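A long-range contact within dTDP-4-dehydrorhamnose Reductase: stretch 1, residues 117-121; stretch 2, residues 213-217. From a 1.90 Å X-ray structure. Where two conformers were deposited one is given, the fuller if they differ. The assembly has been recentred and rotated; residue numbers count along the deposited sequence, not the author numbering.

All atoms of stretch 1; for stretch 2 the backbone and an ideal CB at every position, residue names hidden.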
ATOM      1  N   SER D 117      11.094   7.094  11.566  1.00 26.34           N
ATOM      2  CA  SER D 117      10.959   7.425  12.974  1.00 28.09           C
ATOM      3  C   SER D 117       9.531   7.858  13.276  1.00 26.99           C
ATOM      4  O   SER D 117       8.871   8.409  12.395  1.00 27.86           O
ATOM      5  CB  SER D 117      11.916   8.573  13.307  1.00 30.07           C
ATOM      6  OG  SER D 117      12.070   8.664  14.684  1.00 37.04           O
ATOM      7  N   TYR D 118       9.076   7.627  14.506  1.00 24.19           N
ATOM      8  CA  TYR D 118       7.725   7.969  14.929  1.00 24.18           C
ATOM      9  C   TYR D 118       7.713   8.780  16.246  1.00 24.62           C
ATOM     10  O   TYR D 118       8.420   8.425  17.216  1.00 25.26           O
ATOM     11  CB  TYR D 118       6.894   6.684  15.146  1.00 23.88           C
ATOM     12  CG  TYR D 118       6.813   5.794  13.919  1.00 24.43           C
ATOM     13  CD1 TYR D 118       7.782   4.831  13.667  1.00 22.73           C
ATOM     14  CD2 TYR D 118       5.771   5.939  12.999  1.00 25.57           C
ATOM     15  CE1 TYR D 118       7.728   4.045  12.536  1.00 23.75           C
ATOM     16  CE2 TYR D 118       5.707   5.157  11.853  1.00 25.96           C
ATOM     17  CZ  TYR D 118       6.679   4.200  11.635  1.00 25.05           C
ATOM     18  OH  TYR D 118       6.598   3.416  10.509  1.00 24.93           O
ATOM     19  N   ASN D 119       6.906   9.842  16.288  1.00 24.18           N
ATOM     20  CA  ASN D 119       6.722  10.611  17.520  1.00 24.80           C
ATOM     21  C   ASN D 119       5.320  10.351  18.115  1.00 24.76           C
ATOM     22  O   ASN D 119       4.539   9.550  17.552  1.00 25.34           O
ATOM     23  CB  ASN D 119       7.038  12.098  17.310  1.00 24.90           C
ATOM     24  CG  ASN D 119       6.075  12.780  16.379  1.00 25.83           C
ATOM     25  OD1 ASN D 119       4.850  12.568  16.451  1.00 25.07           O
ATOM     26  ND2 ASN D 119       6.612  13.647  15.516  1.00 25.43           N
ATOM     27  N   GLU D 120       5.013  10.989  19.244  1.00 24.38           N
ATOM     28  CA  GLU D 120       3.736  10.774  19.934  1.00 24.89           C
ATOM     29  C   GLU D 120       2.468  11.167  19.125  1.00 26.95           C
ATOM     30  O   GLU D 120       1.376  10.726  19.460  1.00 27.69           O
ATOM     31  CB  GLU D 120       3.712  11.424  21.330  1.00 24.79           C
ATOM     32  CG  GLU D 120       4.754  10.906  22.337  1.00 24.02           C
ATOM     33  CD  GLU D 120       6.095  11.654  22.311  1.00 24.18           C
ATOM     34  OE1 GLU D 120       6.415  12.307  21.300  1.00 23.97           O
ATOM     35  OE2 GLU D 120       6.848  11.570  23.310  1.00 24.17           O
ATOM     36  N   LEU D 121       2.613  11.966  18.065  1.00 27.67           N
ATOM     37  CA  LEU D 121       1.473  12.300  17.198  1.00 27.95           C
ATOM     38  C   LEU D 121       1.211  11.241  16.118  1.00 28.75           C
ATOM     39  O   LEU D 121       0.108  11.207  15.539  1.00 27.60           O
ATOM     40  CB  LEU D 121       1.626  13.673  16.529  1.00 28.16           C
ATOM     41  CG  LEU D 121       1.306  14.854  17.413  1.00 29.81           C
ATOM     42  CD1 LEU D 121       1.524  16.169  16.658  1.00 30.10           C
ATOM     43  CD2 LEU D 121      -0.135  14.768  17.928  1.00 30.72           C
ATOM     44  N   UNK D 213      -0.360  10.951  30.515  1.00 28.48           N
ATOM     45  CA  UNK D 213      -0.386  10.978  29.049  1.00 28.19           C
ATOM     46  C   UNK D 213       0.474   9.891  28.423  1.00 27.06           C
ATOM     47  O   UNK D 213       0.661   8.848  29.020  1.00 25.67           O
ATOM     48  CB  UNK D 213       0.080  12.345  28.544  1.00 28.19           C
ATOM     49  N   UNK D 214       0.967  10.146  27.213  1.00 26.00           N
ATOM     50  CA  UNK D 214       1.778   9.183  26.462  1.00 26.68           C
ATOM     51  C   UNK D 214       3.104   9.835  26.080  1.00 26.71           C
ATOM     52  O   UNK D 214       3.125  10.963  25.563  1.00 27.07           O
ATOM     53  CB  UNK D 214       1.038   8.693  25.216  1.00 26.68           C
ATOM     54  N   UNK D 215       4.199   9.126  26.330  0.50 25.21           N
ATOM     55  CA  UNK D 215       5.538   9.601  26.005  0.50 25.18           C
ATOM     56  C   UNK D 215       6.376   8.517  25.363  0.50 24.70           C
ATOM     57  O   UNK D 215       6.165   7.334  25.594  0.50 24.63           O
ATOM     58  CB  UNK D 215       6.238  10.122  27.262  0.50 25.18           C
ATOM     59  N   UNK D 216       7.319   8.948  24.541  1.00 24.63           N
ATOM     60  CA  UNK D 216       8.317   8.079  23.939  1.00 24.29           C
ATOM     61  C   UNK D 216       9.593   8.370  24.715  1.00 25.02           C
ATOM     62  O   UNK D 216       9.981   9.529  24.836  1.00 23.07           O
ATOM     63  CB  UNK D 216       8.477   8.315  22.436  1.00 24.29           C
ATOM     64  N   UNK D 217      10.255   7.331  25.221  1.00 24.72           N
ATOM     65  CA  UNK D 217      11.484   7.518  25.979  1.00 25.93           C
ATOM     66  C   UNK D 217      12.600   6.689  25.338  1.00 26.00           C
ATOM     67  O   UNK D 217      12.650   5.449  25.471  1.00 24.76           O
ATOM     68  CB  UNK D 217      11.286   7.127  27.445  1.00 25.93           C
TER

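Position 213 is the first of the five and lies out of reach of stretch 1: nothing of that segment lies within 5.5 Å of its ideal CB, so the contact sets no demand. The backbone does, since a phi of 112° is strained for any residue with a CB and by itself favours glycine. The deposited residue is Gly213, and it makes no contact across the gap.

At 214 the CA-to-CB bond points sideways, and the ideal CB stands 5.2 Å from Glu120 CG. Stretch 1 offers the flank of an aliphatic chain here, neither a pocket nor a partner for a polar group, so small or beta-branched residues that suit an extended backbone would serve: valine, threonine, isoleucine or serine. The residue is Thr214, in the m rotamer. The nearer approach is through the backbone, with Thr214 O 3.6 Å from Glu120 CG, while its hydroxyl is hydrogen-bonded elsewhere in the structure.

Position 215 turns its CB away, although the ideal CB is still 4.3 Å from Glu120 OE2. The carboxylate could tempt a polar residue, but the outward direction leaves the choice mostly to whatever lies on the side facing away from stretch 1, and many residues would fit. Leu215, deposited in two conformers, is the answer; its CD2 comes 3.9 Å from Glu120 OE2, a contact without a hydrogen bond.

Position 216 carries the contact. Before any side chain is chosen, its backbone N already donates to Glu120 OE2 at 2.9 Å, which any residue except proline could do. The ideal CB of 216 points toward stretch 1, 3.7 Å from Glu120 OE2 and 5.2 Å from Tyr118 O. What waits there is a backbone carbonyl within reach of a donor and, separately, the methylenes of Glu120 beside the path to it. Asparagine, glutamine or a longer donor might be tried, but a flat ring with a nitrogen could use both the acceptor and the aliphatic surface. The residue is His216. His216 ND1 donates to Tyr118 O at 3.2 Å, near the ring plane, but the 121° angle makes this a weak bond. Glu120 CG sits over one face of the ring, 4.0 Å from the centroid of the His216 ring and 19° off its normal, a CH-pi contact. Glu120 thus holds one residue twice, its carboxylate taking the backbone NH and its CG covering the imidazole.

At 217 the CB points away again, with nothing of stretch 1 within 5.5 Å, and extended phi and psi would accept most residues, beta-branched and aromatic ones readily. Phe217 is deposited, and its ring stays clear of this contact.

Stretch 2 (213-217) GTLHF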
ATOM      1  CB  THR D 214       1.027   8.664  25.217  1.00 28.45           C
ATOM      2  OG1 THR D 214      -0.094   7.859  25.634  1.00 29.64           O
ATOM      3  CG2 THR D 214       1.935   7.774  24.334  1.00 29.31           C
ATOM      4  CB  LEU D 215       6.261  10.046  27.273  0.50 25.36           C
ATOM      5  CG  LEU D 215       5.828  11.339  27.939  0.50 26.37           C
ATOM      6  CD1 LEU D 215       6.412  11.434  29.336  0.50 26.79           C
ATOM      7  CD2 LEU D 215       6.253  12.528  27.083  0.50 26.48           C
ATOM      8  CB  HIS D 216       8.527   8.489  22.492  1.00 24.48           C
ATOM      9  CG  HIS D 216       7.413   8.090  21.592  1.00 24.25           C
ATOM     10  ND1 HIS D 216       7.492   8.211  20.223  1.00 24.40           N
ATOM     11  CD2 HIS D 216       6.244   7.456  21.852  1.00 24.49           C
ATOM     12  CE1 HIS D 216       6.383   7.739  19.682  1.00 25.55           C
ATOM     13  NE2 HIS D 216       5.603   7.289  20.647  1.00 25.26           N
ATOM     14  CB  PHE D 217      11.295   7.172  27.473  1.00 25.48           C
ATOM     15  CG  PHE D 217      12.467   7.600  28.339  1.00 26.62           C
ATOM     16  CD1 PHE D 217      13.612   6.822  28.406  1.00 27.47           C
ATOM     17  CD2 PHE D 217      12.439   8.786  29.051  1.00 27.93           C
ATOM     18  CE1 PHE D 217      14.693   7.206  29.167  1.00 28.03           C
ATOM     19  CE2 PHE D 217      13.524   9.172  29.826  1.00 29.20           C
ATOM     20  CZ  PHE D 217      14.651   8.378  29.883  1.00 29.18           C
TER
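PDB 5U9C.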